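Local coordinates for uncharacterized protein (PDB 4PAR) that probably cleaves DNA that carries 5-hydroxymethylcytosine, acting as a modification-dependent restriction endonuclease with a VSR-like nuclease domain and an SRA-like domain, at residues Leu259-Ala273 and Tyr285-Asp297. The protein carries 3 engineered substitutions. Numbering follows the deposited sequence.
Sequences LEEWKNGPQKRIVFA and YRFMGLYEFQKAD. With nucleotides of chain C.
Arg286 O takes the N-H of Ala273 at 2.7 Å. The paired Arg286 N returns a bond to Ala273 O in an antiparallel pairing that continues through Val271–Gly289 and Arg269–Tyr291. A beta bulge interrupts it: Val271 N binds Gly289 O almost straight, at 178°, but Val271 O receives Met288 N instead, from above its carbonyl plane. Gly289 adopts a positive phi here, and its N lies over the centre of the Phe287 ring. Beside the bulge, Phe287 CB sits over one face of the Phe272 ring, 3.7 Å from the ring centroid, while the two ring planes meet obliquely at 48°.

These are strands 268-276 and 283-295, a beta hairpin in the SRA-like domain, and strand 221-224 runs parallel to the first of them. Next to Phe272, Tyr285 reaches out to the DNA, its OH donating to OP2 of DA7 of chain C at 3.0 Å; the phosphate oxygen lies in the plane of the ring.

On the same face as Phe272 and Phe287, a last-torsion bend (chi4 -61°) turns Lys268 NZ onto Glu292 OE1, a 2.8 Å salt bridge in which NZ approaches OE1 from above the carboxylate plane. On the opposite face Val271 CG2 touches Tyr291 CD1 at 3.5 Å, and Arg269 leads away to a salt bridge with Glu247 and a cation-pi contact with Trp224. Farther along, the Phe293 ring packs against the end of helix 252-264, its CE1 touching Trp262 CB, with Trp262 O over one face and Lys295 N over the other, and Ala296 CB touches both Leu259 CD2 and Lys263 CE.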
# COMPACT_ATOMS: atom_id res chain seq x y z
N LEU F 259 -21.23 -15.33 30.41
CA LEU F 259 -22.68 -15.55 30.37
C LEU F 259 -23.36 -15.05 31.65
O LEU F 259 -24.37 -14.35 31.59
CB LEU F 259 -22.98 -17.03 30.14
CG LEU F 259 -24.40 -17.43 29.72
CD1 LEU F 259 -24.35 -18.65 28.81
CD2 LEU F 259 -25.28 -17.71 30.93
N GLU F 260 -22.80 -15.41 32.79
CA GLU F 260 -23.32 -14.94 34.07
C GLU F 260 -23.14 -13.43 34.17
O GLU F 260 -24.02 -12.72 34.67
CB GLU F 260 -22.61 -15.65 35.24
CG GLU F 260 -21.09 -15.64 35.15
CD GLU F 260 -20.43 -16.43 36.26
OE1 GLU F 260 -21.14 -17.19 36.97
OE2 GLU F 260 -19.20 -16.30 36.43
N GLU F 261 -22.01 -12.95 33.67
CA GLU F 261 -21.70 -11.53 33.66
C GLU F 261 -22.75 -10.76 32.87
O GLU F 261 -23.15 -9.67 33.26
CB GLU F 261 -20.30 -11.29 33.07
CG GLU F 261 -19.89 -9.83 33.05
CD GLU F 261 -19.87 -9.22 34.43
OE1 GLU F 261 -19.42 -9.89 35.38
OE2 GLU F 261 -20.32 -8.06 34.57
N TRP F 262 -23.19 -11.35 31.76
CA TRP F 262 -24.27 -10.78 30.96
C TRP F 262 -25.59 -10.84 31.71
O TRP F 262 -26.39 -9.91 31.65
CB TRP F 262 -24.41 -11.52 29.63
CG TRP F 262 -23.34 -11.21 28.63
CD1 TRP F 262 -22.62 -10.06 28.53
CD2 TRP F 262 -22.87 -12.08 27.60
NE1 TRP F 262 -21.73 -10.16 27.48
CE2 TRP F 262 -21.86 -11.39 26.90
CE3 TRP F 262 -23.20 -13.38 27.19
CZ2 TRP F 262 -21.18 -11.95 25.82
CZ3 TRP F 262 -22.52 -13.94 26.12
CH2 TRP F 262 -21.53 -13.22 25.44
N LYS F 263 -25.82 -11.95 32.42
CA LYS F 263 -27.10 -12.18 33.07
C LYS F 263 -27.35 -11.26 34.27
O LYS F 263 -28.50 -10.89 34.53
CB LYS F 263 -27.23 -13.64 33.50
CG LYS F 263 -27.73 -14.57 32.41
CD LYS F 263 -28.22 -15.90 32.98
CE LYS F 263 -28.89 -16.75 31.91
NZ LYS F 263 -29.45 -18.03 32.45
N ASN F 264 -26.31 -10.90 35.01
CA ASN F 264 -26.51 -10.03 36.17
C ASN F 264 -26.67 -8.55 35.78
O ASN F 264 -27.53 -7.85 36.32
CB ASN F 264 -25.38 -10.19 37.20
CG ASN F 264 -24.05 -9.66 36.71
OD1 ASN F 264 -23.24 -10.39 36.13
ND2 ASN F 264 -23.80 -8.37 36.94
N GLY F 265 -25.84 -8.08 34.85
CA GLY F 265 -25.92 -6.70 34.40
C GLY F 265 -24.59 -6.17 33.90
O GLY F 265 -23.58 -6.87 33.99
N PRO F 266 -24.57 -4.93 33.38
CA PRO F 266 -25.72 -4.03 33.20
C PRO F 266 -26.63 -4.45 32.05
O PRO F 266 -26.16 -4.88 31.00
CB PRO F 266 -25.05 -2.69 32.89
CG PRO F 266 -23.77 -3.06 32.25
CD PRO F 266 -23.31 -4.30 32.97
N GLN F 267 -27.94 -4.29 32.25
CA GLN F 267 -28.94 -4.82 31.33
C GLN F 267 -29.17 -3.96 30.10
O GLN F 267 -29.88 -4.36 29.18
CB GLN F 267 -30.26 -5.04 32.07
CG GLN F 267 -30.20 -6.19 33.05
CD GLN F 267 -29.70 -7.46 32.40
OE1 GLN F 267 -28.62 -7.95 32.72
NE2 GLN F 267 -30.50 -8.01 31.49
N LYS F 268 -28.58 -2.77 30.08
CA LYS F 268 -28.71 -1.88 28.93
C LYS F 268 -27.35 -1.45 28.41
O LYS F 268 -26.41 -1.27 29.18
CB LYS F 268 -29.54 -0.64 29.29
CG LYS F 268 -31.01 -0.91 29.52
CD LYS F 268 -31.71 0.32 30.06
CE LYS F 268 -33.20 0.10 30.18
NZ LYS F 268 -33.82 -0.19 28.86
N ARG F 269 -27.24 -1.29 27.10
CA ARG F 269 -26.02 -0.76 26.51
C ARG F 269 -26.34 0.25 25.41
O ARG F 269 -27.09 -0.05 24.48
CB ARG F 269 -25.15 -1.88 25.95
CG ARG F 269 -24.44 -2.71 27.00
CD ARG F 269 -23.51 -3.74 26.36
NE ARG F 269 -22.89 -4.61 27.35
CZ ARG F 269 -22.07 -5.61 27.05
NH1 ARG F 269 -21.77 -5.87 25.78
NH2 ARG F 269 -21.55 -6.36 28.02
N ILE F 270 -25.78 1.45 25.53
CA ILE F 270 -25.82 2.42 24.44
C ILE F 270 -24.64 2.14 23.51
O ILE F 270 -23.49 2.07 23.94
CB ILE F 270 -25.78 3.87 24.98
CG1 ILE F 270 -25.19 4.83 23.94
CG2 ILE F 270 -25.00 3.94 26.28
CD1 ILE F 270 -23.76 5.27 24.24
N VAL F 271 -24.94 1.97 22.22
CA VAL F 271 -23.95 1.43 21.30
C VAL F 271 -23.39 2.45 20.31
O VAL F 271 -24.12 3.22 19.69
CB VAL F 271 -24.54 0.26 20.50
CG1 VAL F 271 -23.43 -0.53 19.82
CG2 VAL F 271 -25.33 -0.64 21.42
N PHE F 272 -22.06 2.43 20.17
CA PHE F 272 -21.37 3.13 19.09
C PHE F 272 -20.46 2.15 18.36
O PHE F 272 -19.47 1.68 18.92
CB PHE F 272 -20.56 4.30 19.63
CG PHE F 272 -21.36 5.54 19.88
CD1 PHE F 272 -22.21 5.64 20.97
CD2 PHE F 272 -21.25 6.63 19.02
CE1 PHE F 272 -22.94 6.79 21.19
CE2 PHE F 272 -21.98 7.78 19.24
CZ PHE F 272 -22.83 7.86 20.33
N ALA F 273 -20.79 1.85 17.11
CA ALA F 273 -20.05 0.85 16.36
C ALA F 273 -18.80 1.44 15.74
O ALA F 273 -18.82 2.56 15.23
CB ALA F 273 -20.93 0.23 15.29
N TYR F 285 -16.73 6.22 15.18
CA TYR F 285 -17.69 5.54 16.02
C TYR F 285 -19.12 6.07 15.82
O TYR F 285 -19.43 7.22 16.12
CB TYR F 285 -17.24 5.64 17.49
CG TYR F 285 -15.94 4.90 17.69
CD1 TYR F 285 -14.72 5.51 17.42
CD2 TYR F 285 -15.93 3.56 18.07
CE1 TYR F 285 -13.54 4.82 17.56
CE2 TYR F 285 -14.74 2.87 18.22
CZ TYR F 285 -13.55 3.51 17.96
OH TYR F 285 -12.36 2.82 18.10
N ARG F 286 -19.97 5.19 15.29
CA ARG F 286 -21.32 5.55 14.88
C ARG F 286 -22.37 5.05 15.87
O ARG F 286 -22.38 3.88 16.25
CB ARG F 286 -21.63 4.98 13.49
CG ARG F 286 -23.12 4.92 13.17
CD ARG F 286 -23.38 4.36 11.77
NE ARG F 286 -23.01 5.32 10.73
CZ ARG F 286 -23.78 6.33 10.35
NH1 ARG F 286 -24.97 6.52 10.92
NH2 ARG F 286 -23.37 7.16 9.41
N PHE F 287 -23.26 5.95 16.27
CA PHE F 287 -24.29 5.59 17.23
C PHE F 287 -25.29 4.65 16.57
O PHE F 287 -25.92 5.01 15.59
CB PHE F 287 -24.98 6.86 17.73
CG PHE F 287 -26.17 6.62 18.60
CD1 PHE F 287 -26.03 6.03 19.84
CD2 PHE F 287 -27.43 7.01 18.18
CE1 PHE F 287 -27.12 5.82 20.64
CE2 PHE F 287 -28.53 6.81 18.98
CZ PHE F 287 -28.38 6.21 20.22
N MET F 288 -25.41 3.44 17.11
CA MET F 288 -26.39 2.49 16.59
C MET F 288 -27.72 2.50 17.33
O MET F 288 -28.74 2.05 16.80
CB MET F 288 -25.81 1.07 16.63
CG MET F 288 -24.72 0.83 15.60
SD MET F 288 -25.21 1.37 13.96
CE MET F 288 -23.77 0.93 12.99
N GLY F 289 -27.73 3.02 18.56
CA GLY F 289 -28.96 3.06 19.33
C GLY F 289 -28.76 2.79 20.82
O GLY F 289 -27.63 2.67 21.30
N LEU F 290 -29.88 2.66 21.53
CA LEU F 290 -29.89 2.16 22.90
C LEU F 290 -30.53 0.78 22.93
O LEU F 290 -31.74 0.63 22.65
CB LEU F 290 -30.63 3.11 23.84
CG LEU F 290 -30.71 2.65 25.30
CD1 LEU F 290 -29.33 2.32 25.84
CD2 LEU F 290 -31.38 3.71 26.16
N TYR F 291 -29.72 -0.22 23.27
CA TYR F 291 -30.06 -1.63 23.15
C TYR F 291 -30.25 -2.31 24.51
O TYR F 291 -29.61 -1.95 25.50
CB TYR F 291 -28.97 -2.37 22.35
CG TYR F 291 -28.96 -2.10 20.86
CD1 TYR F 291 -28.67 -0.83 20.37
CD2 TYR F 291 -29.23 -3.11 19.95
CE1 TYR F 291 -28.66 -0.58 19.01
CE2 TYR F 291 -29.22 -2.87 18.59
CZ TYR F 291 -28.93 -1.60 18.12
OH TYR F 291 -28.92 -1.35 16.77
N GLU F 292 -31.11 -3.32 24.53
CA GLU F 292 -31.43 -4.05 25.76
C GLU F 292 -31.20 -5.55 25.60
O GLU F 292 -31.51 -6.14 24.56
CB GLU F 292 -32.88 -3.77 26.17
CG GLU F 292 -33.21 -4.13 27.61
CD GLU F 292 -34.55 -3.58 28.04
OE1 GLU F 292 -34.60 -2.84 29.05
OE2 GLU F 292 -35.56 -3.88 27.37
N PHE F 293 -30.67 -6.17 26.65
CA PHE F 293 -30.27 -7.58 26.65
C PHE F 293 -31.49 -8.51 26.77
O PHE F 293 -32.24 -8.42 27.74
CB PHE F 293 -29.28 -7.81 27.80
CG PHE F 293 -29.10 -9.25 28.22
CD1 PHE F 293 -28.02 -9.98 27.77
CD2 PHE F 293 -29.99 -9.85 29.10
CE1 PHE F 293 -27.86 -11.29 28.16
CE2 PHE F 293 -29.83 -11.16 29.49
CZ PHE F 293 -28.76 -11.88 29.02
N GLN F 294 -31.71 -9.37 25.77
CA GLN F 294 -32.82 -10.33 25.86
C GLN F 294 -32.47 -11.77 26.26
O GLN F 294 -33.35 -12.52 26.67
CB GLN F 294 -33.57 -10.36 24.52
CG GLN F 294 -34.04 -9.00 24.03
CD GLN F 294 -35.54 -8.89 23.94
OE1 GLN F 294 -36.21 -9.79 23.42
NE2 GLN F 294 -36.09 -7.80 24.46
N LYS F 295 -31.20 -12.18 26.11
CA LYS F 295 -30.89 -13.62 26.18
C LYS F 295 -29.44 -14.03 26.50
O LYS F 295 -28.51 -13.37 26.08
CB LYS F 295 -31.30 -14.23 24.84
CG LYS F 295 -31.02 -15.71 24.70
CD LYS F 295 -31.75 -16.31 23.49
CE LYS F 295 -32.96 -15.48 23.04
NZ LYS F 295 -34.02 -16.31 22.39
N ALA F 296 -29.28 -15.17 27.18
CA ALA F 296 -27.98 -15.86 27.25
C ALA F 296 -28.04 -17.20 26.49
O ALA F 296 -29.12 -17.79 26.36
CB ALA F 296 -27.57 -16.09 28.68
N ASP F 297 -26.89 -17.70 26.02
CA ASP F 297 -26.82 -18.89 25.15
C ASP F 297 -25.37 -19.32 24.79
O ASP F 297 -24.40 -18.67 25.22
CB ASP F 297 -27.57 -18.62 23.84
CG ASP F 297 -28.17 -19.87 23.23
OD1 ASP F 297 -27.41 -20.83 22.95
OD2 ASP F 297 -29.40 -19.90 23.05
P DA C 7 -9.45 4.76 18.56
OP1 DA C 7 -10.52 5.71 18.93
OP2 DA C 7 -9.64 3.85 17.40
O5' DA C 7 -8.09 5.57 18.35
C5' DA C 7 -7.70 6.54 19.30
C4' DA C 7 -6.32 7.09 18.98
O4' DA C 7 -5.34 6.04 19.13
C3' DA C 7 -6.15 7.65 17.57
O3' DA C 7 -5.56 8.95 17.66
C2' DA C 7 -5.22 6.65 16.89
C1' DA C 7 -4.43 6.10 18.06
N9 DA C 7 -3.89 4.76 17.85
C8 DA C 7 -4.61 3.63 17.58
N7 DA C 7 -3.87 2.55 17.45
C5 DA C 7 -2.58 3.00 17.66
C6 DA C 7 -1.34 2.33 17.66
N6 DA C 7 -1.20 1.02 17.43
N1 DA C 7 -0.23 3.07 17.90
C2 DA C 7 -0.37 4.39 18.13
N3 DA C 7 -1.49 5.12 18.16
C4 DA C 7 -2.57 4.36 17.91